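Local coordinates for TTHB210-like domain-containing protein (Thermus thermophilus, PDB 3VG8) that is of unknown function, is controlled by the sigma-E/anti-sigma-E regulatory system and forms a novel homodecamer, at residues Ile76-Met81 with Val102-Glu107; Lys44-Val49 with His96-Leu101; Ala35-Gly40 with Arg108-Gly113. The protein carries 1 engineered substitution. One frame throughout, in Å; residues are numbered along the deposited sequence.

Contact 1: Ile76-Met81 with Val102-Glu107; sequences IDHVNM and VSVDQE. Engineered in segment 76-81: Met81 (natural residue Leu).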
loop_
_atom_site.group_PDB
_atom_site.type_symbol
_atom_site.label_atom_id
_atom_site.label_comp_id
_atom_site.label_asym_id
_atom_site.label_seq_id
_atom_site.Cartn_x
_atom_site.Cartn_y
_atom_site.Cartn_z
ATOM N N ILE F 76 16.134 9.394 -24.988
ATOM C CA ILE F 76 17.093 8.601 -24.252
ATOM C C ILE F 76 16.443 8.679 -22.880
ATOM O O ILE F 76 16.099 9.764 -22.418
ATOM C CB ILE F 76 18.496 9.249 -24.223
ATOM C CG1 ILE F 76 18.987 9.492 -25.650
ATOM C CG2 ILE F 76 19.488 8.325 -23.517
ATOM C CD1 ILE F 76 19.269 8.221 -26.429
ATOM N N ASP F 77 16.230 7.545 -22.237
ATOM C CA ASP F 77 15.600 7.580 -20.926
ATOM C C ASP F 77 16.608 7.673 -19.776
ATOM O O ASP F 77 16.448 8.472 -18.841
ATOM C CB ASP F 77 14.709 6.350 -20.751
ATOM C CG ASP F 77 13.995 6.343 -19.419
ATOM O OD1 ASP F 77 14.588 5.943 -18.396
ATOM O OD2 ASP F 77 12.840 6.756 -19.403
ATOM N N HIS F 78 17.648 6.857 -19.840
ATOM C CA HIS F 78 18.654 6.871 -18.802
ATOM C C HIS F 78 19.931 6.174 -19.224
ATOM O O HIS F 78 20.022 5.583 -20.303
ATOM C CB HIS F 78 18.117 6.208 -17.526
ATOM C CG HIS F 78 17.767 4.767 -17.693
ATOM N ND1 HIS F 78 16.590 4.353 -18.280
ATOM C CD2 HIS F 78 18.441 3.641 -17.358
ATOM C CE1 HIS F 78 16.552 3.030 -18.295
ATOM N NE2 HIS F 78 17.663 2.574 -17.744
ATOM N N VAL F 79 20.913 6.243 -18.341
ATOM C CA VAL F 79 22.210 5.633 -18.571
ATOM C C VAL F 79 22.560 4.639 -17.467
ATOM O O VAL F 79 22.178 4.818 -16.317
ATOM C CB VAL F 79 23.313 6.727 -18.649
ATOM C CG1 VAL F 79 24.705 6.104 -18.635
ATOM C CG2 VAL F 79 23.124 7.536 -19.908
ATOM N N ASN F 80 23.253 3.567 -17.835
ATOM C CA ASN F 80 23.714 2.595 -16.853
ATOM C C ASN F 80 25.199 2.447 -17.124
ATOM O O ASN F 80 25.642 2.610 -18.267
ATOM C CB ASN F 80 23.136 1.179 -17.059
ATOM C CG ASN F 80 21.638 1.097 -16.895
ATOM O OD1 ASN F 80 21.019 1.793 -16.075
ATOM N ND2 ASN F 80 21.041 0.205 -17.668
HETATM N N MSE F 81 25.951 2.095 -16.091
HETATM C CA MSE F 81 27.372 1.813 -16.238
HETATM C C MSE F 81 27.533 0.600 -15.352
HETATM O O MSE F 81 27.559 0.723 -14.131
HETATM C CB MSE F 81 28.220 2.987 -15.750
HETATM C CG MSE F 81 28.043 4.215 -16.622
HETATM SE SE MSE F 81 29.197 5.669 -16.041
HETATM C CE MSE F 81 28.066 7.163 -16.522
ATOM N N VAL F 102 14.334 3.239 -23.005
ATOM C CA VAL F 102 13.065 3.026 -22.303
ATOM C C VAL F 102 13.362 3.091 -20.785
ATOM O O VAL F 102 14.521 3.032 -20.368
ATOM C CB VAL F 102 12.455 1.642 -22.617
ATOM C CG1 VAL F 102 12.001 1.575 -24.059
ATOM C CG2 VAL F 102 13.494 0.553 -22.342
ATOM N N SER F 103 12.323 3.191 -19.966
ATOM C CA SER F 103 12.492 3.266 -18.511
ATOM C C SER F 103 13.257 2.047 -18.005
ATOM O O SER F 103 13.231 0.983 -18.632
ATOM C CB SER F 103 11.125 3.301 -17.820
ATOM O OG SER F 103 10.522 2.009 -17.864
ATOM N N VAL F 104 13.892 2.191 -16.848
ATOM C CA VAL F 104 14.678 1.100 -16.291
ATOM C C VAL F 104 13.817 -0.123 -16.008
ATOM O O VAL F 104 14.272 -1.249 -16.175
ATOM C CB VAL F 104 15.457 1.548 -15.017
ATOM C CG1 VAL F 104 14.485 2.001 -13.915
ATOM C CG2 VAL F 104 16.341 0.413 -14.531
ATOM N N ASP F 105 12.562 0.082 -15.618
ATOM C CA ASP F 105 11.694 -1.065 -15.360
ATOM C C ASP F 105 11.310 -1.755 -16.673
ATOM O O ASP F 105 11.271 -2.988 -16.746
ATOM C CB ASP F 105 10.432 -0.651 -14.586
ATOM C CG ASP F 105 10.737 -0.195 -13.169
ATOM O OD1 ASP F 105 11.534 -0.853 -12.463
ATOM O OD2 ASP F 105 10.167 0.831 -12.749
ATOM N N GLN F 106 11.012 -0.965 -17.700
ATOM C CA GLN F 106 10.670 -1.521 -19.008
ATOM C C GLN F 106 11.866 -2.303 -19.570
ATOM O O GLN F 106 11.694 -3.333 -20.202
ATOM C CB GLN F 106 10.312 -0.413 -20.008
ATOM C CG GLN F 106 8.833 -0.074 -20.098
ATOM C CD GLN F 106 7.961 -1.292 -20.380
ATOM O OE1 GLN F 106 8.112 -1.965 -21.405
ATOM N NE2 GLN F 106 7.040 -1.579 -19.467
ATOM N N GLU F 107 13.072 -1.788 -19.346
ATOM C CA GLU F 107 14.276 -2.441 -19.847
ATOM C C GLU F 107 14.383 -3.838 -19.255
ATOM O O GLU F 107 14.587 -4.813 -19.981
ATOM C CB GLU F 107 15.516 -1.604 -19.484
ATOM C CG GLU F 107 16.847 -2.127 -20.001
ATOM C CD GLU F 107 17.500 -3.115 -19.039
ATOM O OE1 GLU F 107 17.318 -2.967 -17.813
ATOM O OE2 GLU F 107 18.206 -4.027 -19.507
HETATM O O HOH W 1 14.249 4.902 -15.963
HETATM O O HOH W 2 18.294 -0.338 -17.955
#

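Contact 2: Lys44-Val49 with His96-Leu101; sequences KVVFMV and HIELVL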
loop_
_atom_site.group_PDB
_atom_site.type_symbol
_atom_site.label_atom_id
_atom_site.label_comp_id
_atom_site.label_asym_id
_atom_site.label_seq_id
_atom_site.Cartn_x
_atom_site.Cartn_y
_atom_site.Cartn_z
ATOM N N LYS F 44 18.524 -0.619 -26.152
ATOM C CA LYS F 44 19.688 0.123 -25.672
ATOM C C LYS F 44 20.914 0.012 -26.551
ATOM O O LYS F 44 21.026 -0.894 -27.357
ATOM C CB LYS F 44 20.049 -0.298 -24.243
ATOM C CG LYS F 44 20.426 -1.777 -24.046
ATOM C CD LYS F 44 20.749 -2.037 -22.560
ATOM C CE LYS F 44 20.844 -3.509 -22.188
ATOM N NZ LYS F 44 20.990 -3.713 -20.700
ATOM N N VAL F 45 21.819 0.969 -26.355
ATOM C CA VAL F 45 23.075 1.113 -27.076
ATOM C C VAL F 45 24.189 0.914 -26.039
ATOM O O VAL F 45 24.300 1.680 -25.073
ATOM C CB VAL F 45 23.135 2.526 -27.665
ATOM C CG1 VAL F 45 24.437 2.747 -28.392
ATOM C CG2 VAL F 45 21.954 2.713 -28.601
ATOM N N VAL F 46 25.019 -0.108 -26.237
ATOM C CA VAL F 46 26.051 -0.442 -25.257
ATOM C C VAL F 46 27.517 -0.289 -25.704
ATOM O O VAL F 46 27.945 -0.949 -26.640
ATOM C CB VAL F 46 25.842 -1.902 -24.775
ATOM C CG1 VAL F 46 26.835 -2.259 -23.684
ATOM C CG2 VAL F 46 24.423 -2.091 -24.276
ATOM N N PHE F 47 28.265 0.589 -25.038
ATOM C CA PHE F 47 29.693 0.771 -25.330
ATOM C C PHE F 47 30.484 -0.101 -24.351
ATOM O O PHE F 47 30.172 -0.148 -23.164
ATOM C CB PHE F 47 30.118 2.233 -25.141
ATOM C CG PHE F 47 29.479 3.166 -26.104
ATOM C CD1 PHE F 47 28.248 3.739 -25.825
ATOM C CD2 PHE F 47 30.075 3.422 -27.337
ATOM C CE1 PHE F 47 27.620 4.547 -26.759
ATOM C CE2 PHE F 47 29.452 4.228 -28.272
ATOM C CZ PHE F 47 28.223 4.790 -27.981
HETATM N N MSE F 48 31.503 -0.786 -24.849
HETATM C CA MSE F 48 32.342 -1.654 -24.019
HETATM C C MSE F 48 33.689 -0.995 -23.809
HETATM O O MSE F 48 34.362 -0.670 -24.790
HETATM C CB MSE F 48 32.613 -2.976 -24.729
HETATM C CG MSE F 48 31.400 -3.804 -25.031
HETATM SE SE MSE F 48 30.668 -4.395 -23.380
HETATM C CE MSE F 48 32.203 -5.398 -22.707
ATOM N N VAL F 49 34.095 -0.791 -22.555
ATOM C CA VAL F 49 35.408 -0.211 -22.285
ATOM C C VAL F 49 36.168 -0.938 -21.185
ATOM O O VAL F 49 35.618 -1.233 -20.118
ATOM C CB VAL F 49 35.337 1.309 -21.909
ATOM C CG1 VAL F 49 34.718 2.096 -23.056
ATOM C CG2 VAL F 49 34.558 1.513 -20.634
ATOM N N HIS F 96 30.280 -1.529 -19.095
ATOM C CA HIS F 96 29.314 -1.459 -20.171
ATOM C C HIS F 96 28.668 -0.111 -19.976
ATOM O O HIS F 96 28.055 0.124 -18.951
ATOM C CB HIS F 96 28.236 -2.543 -20.028
ATOM C CG HIS F 96 28.694 -3.920 -20.390
ATOM N ND1 HIS F 96 29.830 -4.496 -19.862
ATOM C CD2 HIS F 96 28.139 -4.858 -21.195
ATOM C CE1 HIS F 96 29.955 -5.728 -20.324
ATOM N NE2 HIS F 96 28.942 -5.971 -21.135
ATOM N N ILE F 97 28.813 0.786 -20.935
ATOM C CA ILE F 97 28.182 2.082 -20.798
ATOM C C ILE F 97 26.963 1.969 -21.702
ATOM O O ILE F 97 27.069 1.829 -22.927
ATOM C CB ILE F 97 29.113 3.214 -21.259
ATOM C CG1 ILE F 97 30.481 3.076 -20.580
ATOM C CG2 ILE F 97 28.508 4.543 -20.896
ATOM C CD1 ILE F 97 30.426 3.203 -19.082
ATOM N N GLU F 98 25.801 2.029 -21.079
ATOM C CA GLU F 98 24.556 1.843 -21.784
ATOM C C GLU F 98 23.652 3.073 -21.881
ATOM O O GLU F 98 23.386 3.753 -20.888
ATOM C CB GLU F 98 23.780 0.693 -21.115
ATOM C CG GLU F 98 24.650 -0.411 -20.508
ATOM C CD GLU F 98 23.843 -1.658 -20.125
ATOM O OE1 GLU F 98 22.789 -1.525 -19.464
ATOM O OE2 GLU F 98 24.272 -2.775 -20.491
ATOM N N LEU F 99 23.201 3.339 -23.099
ATOM C CA LEU F 99 22.266 4.423 -23.390
ATOM C C LEU F 99 20.941 3.671 -23.574
ATOM O O LEU F 99 20.741 3.017 -24.592
ATOM C CB LEU F 99 22.671 5.135 -24.685
ATOM C CG LEU F 99 23.688 6.270 -24.520
ATOM C CD1 LEU F 99 24.936 5.743 -23.845
ATOM C CD2 LEU F 99 24.017 6.886 -25.882
ATOM N N VAL F 100 20.058 3.761 -22.584
ATOM C CA VAL F 100 18.792 3.032 -22.590
ATOM C C VAL F 100 17.636 3.883 -23.094
ATOM O O VAL F 100 17.402 4.965 -22.612
ATOM C CB VAL F 100 18.498 2.468 -21.170
ATOM C CG1 VAL F 100 17.361 1.446 -21.234
ATOM C CG2 VAL F 100 19.778 1.815 -20.594
ATOM N N LEU F 101 16.909 3.366 -24.071
ATOM C CA LEU F 101 15.842 4.112 -24.706
ATOM C C LEU F 101 14.437 3.931 -24.141
ATOM O O LEU F 101 13.474 4.400 -24.740
ATOM C CB LEU F 101 15.870 3.803 -26.206
ATOM C CG LEU F 101 17.313 3.615 -26.724
ATOM C CD1 LEU F 101 17.286 3.341 -28.220
ATOM C CD2 LEU F 101 18.155 4.865 -26.436
#

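Contact 3: Ala35-Gly40 with Arg108-Gly113; sequences AYDRAG and RKVLEG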
loop_
_atom_site.group_PDB
_atom_site.type_symbol
_atom_site.label_atom_id
_atom_site.label_comp_id
_atom_site.label_asym_id
_atom_site.label_seq_id
_atom_site.Cartn_x
_atom_site.Cartn_y
_atom_site.Cartn_z
ATOM N N ALA F 35 20.993 -3.607 -28.521
ATOM C CA ALA F 35 20.204 -4.681 -27.918
ATOM C C ALA F 35 18.728 -4.478 -28.225
ATOM O O ALA F 35 18.142 -3.463 -27.848
ATOM C CB ALA F 35 20.407 -4.714 -26.405
ATOM N N TYR F 36 18.139 -5.470 -28.889
ATOM C CA TYR F 36 16.735 -5.439 -29.270
ATOM C C TYR F 36 15.906 -6.391 -28.420
ATOM O O TYR F 36 16.435 -7.392 -27.921
ATOM C CB TYR F 36 16.602 -5.847 -30.739
ATOM C CG TYR F 36 17.247 -4.877 -31.704
ATOM C CD1 TYR F 36 18.626 -4.914 -31.956
ATOM C CD2 TYR F 36 16.485 -3.881 -32.326
ATOM C CE1 TYR F 36 19.229 -3.980 -32.796
ATOM C CE2 TYR F 36 17.077 -2.940 -33.174
ATOM C CZ TYR F 36 18.445 -2.994 -33.401
ATOM O OH TYR F 36 19.030 -2.054 -34.220
ATOM N N ASP F 37 14.613 -6.097 -28.251
ATOM C CA ASP F 37 13.766 -7.009 -27.492
ATOM C C ASP F 37 13.149 -8.051 -28.438
ATOM O O ASP F 37 13.497 -8.111 -29.618
ATOM C CB ASP F 37 12.677 -6.273 -26.706
ATOM C CG ASP F 37 11.750 -5.444 -27.589
ATOM O OD1 ASP F 37 11.582 -5.752 -28.804
ATOM O OD2 ASP F 37 11.173 -4.475 -27.034
ATOM N N ARG F 38 12.252 -8.883 -27.924
ATOM C CA ARG F 38 11.637 -9.922 -28.752
ATOM C C ARG F 38 10.764 -9.376 -29.878
ATOM O O ARG F 38 10.474 -10.085 -30.834
ATOM C CB ARG F 38 10.816 -10.887 -27.874
ATOM C CG ARG F 38 11.654 -11.740 -26.902
ATOM C CD ARG F 38 10.812 -12.867 -26.295
ATOM N NE ARG F 38 11.464 -13.588 -25.199
ATOM C CZ ARG F 38 12.369 -14.551 -25.358
ATOM N NH1 ARG F 38 12.743 -14.918 -26.571
ATOM N NH2 ARG F 38 12.898 -15.148 -24.301
ATOM N N ALA F 39 10.361 -8.114 -29.772
ATOM C CA ALA F 39 9.512 -7.494 -30.780
ATOM C C ALA F 39 10.366 -6.816 -31.848
ATOM O O ALA F 39 9.857 -6.283 -32.828
ATOM C CB ALA F 39 8.564 -6.463 -30.118
ATOM N N GLY F 40 11.673 -6.811 -31.641
ATOM C CA GLY F 40 12.533 -6.194 -32.625
ATOM C C GLY F 40 12.736 -4.708 -32.412
ATOM O O GLY F 40 13.274 -4.040 -33.298
ATOM N N ARG F 108 14.230 -3.939 -17.938
ATOM C CA ARG F 108 14.315 -5.238 -17.280
ATOM C C ARG F 108 13.176 -6.154 -17.734
ATOM O O ARG F 108 13.358 -7.353 -17.868
ATOM C CB ARG F 108 14.298 -5.059 -15.753
ATOM C CG ARG F 108 15.625 -4.516 -15.176
ATOM C CD ARG F 108 16.741 -5.580 -15.226
ATOM N NE ARG F 108 17.471 -5.563 -16.485
ATOM C CZ ARG F 108 18.496 -6.358 -16.780
ATOM N NH1 ARG F 108 18.929 -7.256 -15.897
ATOM N NH2 ARG F 108 19.092 -6.249 -17.972
ATOM N N LYS F 109 12.010 -5.582 -18.006
ATOM C CA LYS F 109 10.889 -6.388 -18.463
ATOM C C LYS F 109 11.059 -6.902 -19.887
ATOM O O LYS F 109 10.937 -8.103 -20.129
ATOM C CB LYS F 109 9.582 -5.600 -18.383
ATOM C CG LYS F 109 8.387 -6.330 -19.011
ATOM C CD LYS F 109 7.115 -5.474 -18.995
ATOM C CE LYS F 109 5.911 -6.245 -19.529
ATOM N NZ LYS F 109 4.722 -5.365 -19.733
ATOM N N VAL F 110 11.358 -6.017 -20.834
ATOM C CA VAL F 110 11.477 -6.476 -22.212
ATOM C C VAL F 110 12.734 -7.269 -22.529
ATOM O O VAL F 110 12.769 -8.009 -23.515
ATOM C CB VAL F 110 11.281 -5.307 -23.226
ATOM C CG1 VAL F 110 9.921 -4.607 -22.929
ATOM C CG2 VAL F 110 12.448 -4.314 -23.164
ATOM N N LEU F 111 13.763 -7.158 -21.696
ATOM C CA LEU F 111 14.963 -7.951 -21.949
ATOM C C LEU F 111 14.952 -9.174 -21.035
ATOM O O LEU F 111 15.871 -9.986 -21.069
ATOM C CB LEU F 111 16.239 -7.120 -21.742
ATOM C CG LEU F 111 16.391 -5.970 -22.747
ATOM C CD1 LEU F 111 17.720 -5.261 -22.528
ATOM C CD2 LEU F 111 16.309 -6.512 -24.159
ATOM N N GLU F 112 13.894 -9.299 -20.235
ATOM C CA GLU F 112 13.700 -10.433 -19.322
ATOM C C GLU F 112 14.939 -10.706 -18.465
ATOM O O GLU F 112 15.441 -11.829 -18.412
ATOM C CB GLU F 112 13.352 -11.694 -20.126
ATOM C CG GLU F 112 12.003 -11.682 -20.866
ATOM C CD GLU F 112 11.861 -12.886 -21.796
ATOM O OE1 GLU F 112 12.349 -13.975 -21.422
ATOM O OE2 GLU F 112 11.268 -12.755 -22.893
ATOM N N GLY F 113 15.440 -9.680 -17.795
ATOM C CA GLY F 113 16.620 -9.892 -16.992
ATOM C C GLY F 113 16.293 -9.751 -15.528
ATOM O O GLY F 113 15.244 -9.228 -15.166
HETATM O O HOH W 3 10.861 -8.940 -25.086
#

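Contact 1: Ile76-Met81 with Val102-Glu107
His78 pushes the CE1 corner of its imidazole against the start of helix 104-110. CE1 lies 2.9 Å from Val102 O, which sits at the ring edge, and comes close to Val104 N, while NE2 rests on Val104 CB, the two side chains crossing at about a right angle. His78 CG stands between the backbone N and the carbonyl carbon (chi1 63°), which carries the ring toward the helix start. Beside it, Asp77 lays CB against Val102 O at 3.3 Å and its carboxylate against the CA of Ser103. Two waters supply the polar links. One donates to Asp77 OD1 and accepts from Val104 N, 2.9 Å from the water; the other joins His78 NE2 to Asn80 ND2 and, weakly, to Glu107 OE1. One step out, His78 ND1 donates to Asp77 OD1 at 2.6 Å, on the anti side of the carboxylate. Both residues face Val100 in a classic beta bulge. Asp77 OD2 is in turn held by Arg69 of a second subunit. On the helix side, Ser103 is the N-cap, its OG taking the N-H of Gln106 at 3.0 Å, and Glu107 OE2 is paired with Lys44. The imidazole is thus held at both nitrogens, ND1 by a carboxylate and NE2 by a water, and the segments are coupled by two bridging waters and by packing of Asp77 and His78 on residues 102-104.

Contact 2: Lys44-Val49 with His96-Leu101
Strands 42-50 and 94-100 are antiparallel neighbours inside the five-stranded sheet, and here their backbones zip together. Val45 and Leu99 form one hydrogen-bonded pair, with Leu99 N to Val45 O at 2.8 Å; Phe47 and Ile97 form the next, with Phe47 N to Ile97 O at 2.7 Å. The non-hydrogen-bonded pairs between and beside them bring CA-H groups onto the same carbonyls, as where Val46 CA lies 3.4 Å from Ile97 O.

The two faces differ in character. Val45, Phe47, Ile97 and Leu99 make an apolar one, where Phe47 turns the edge of its ring, at CE1, to Leu99 CD1 (4.1 Å); Ile97 and Leu99 pack there on their own counterparts in a second subunit. The other face carries Lys44, Val46, Met48, His96, Glu98 and Val100. Met48, present as selenomethionine, bends at chi2 (-67°) and sets SE over the imidazole face of His96, 3.3 Å from the ring centroid, with CE reaching on toward CE1 of the ring. Val46 sits between His96 and Glu98, CG1 near His96 CD2 and CG2 near Glu98 OE2. Lys44 runs out extended and forms a salt bridge with Glu98 OE1, 3.1 Å from NZ, which comes from above the carboxylate plane. NZ has its stronger partner in Glu107 OE2, and Glu98 in Asn80 ND2, so the buried charges are shared within a small polar network. This is an antiparallel beta pairing in the interior of a sheet, with an apolar face turned to a partner subunit and a mixed polar face behind it.

Contact 3: Ala35-Gly40 with Arg108-Gly113
Arg38 NH2 reaches Glu112 OE1 at 3.2 Å in a nearly straight bond (168°) that lies in the guanidinium plane and arrives on the syn side, somewhat out of the carboxylate plane. Together with Arg38 NE, it makes a salt bridge to this carboxylate; the NE to Glu112 OE2 separation, modelled at 2.5 Å, is doubtfully short. The flat groups are twisted 38° apart, and the side chains cross at about a right angle. An alanine in place of Arg38 would probably leave the Glu112 carboxylate without its positive mate across the contact and freer to turn.

Nearer the backbones, Asp37 sets CB on Val110 CB at 3.9 Å, and Leu111 CD2 rests against Tyr36 O at the same distance. A water joins the main chains, accepting from Arg38 N and donating to Val110 O, 2.6 Å from the water. Asp37 OD1 accepts from Ala39 N at 2.8 Å, met from above the carboxylate plane, and also from Asn41 N, tying the loop to its first residue. Ala70 of a neighbouring subunit packs on both Arg38 and Glu112. A turn at a strand end meets a helix C-cap here: an Asx turn with a type I beta turn, Asp37 to Gly40, leaving strand 33-36, and a Schellman motif closing helix 104-110, where Glu112 takes a positive phi and Gly113 N bonds back to Arg108 O.

How the contacts relate
All three contacts gather around one antiparallel sheet and the helix 104-110 beside it. Contact 2, its centre about 6 Å from that of the chain, joins two interior strands. Centre to centre, contacts 1 and 2 are about 10 Å apart. Contacts 2 and 3 are about 14 Å apart. Contacts 1 and 3, about 12 Å apart, take successive parts of the helix. Along the chain contact 3 closes the widest loop, with both others nested inside; the segments of contacts 1 and 2 alternate. Lys44 of contact 2 ties to both others, to Glu107 of contact 1 and to Ala35 and Leu111 of contact 3. Contacts 1 and 2 touch the same second subunit and contact 3 meets others, so each lies near a subunit interface.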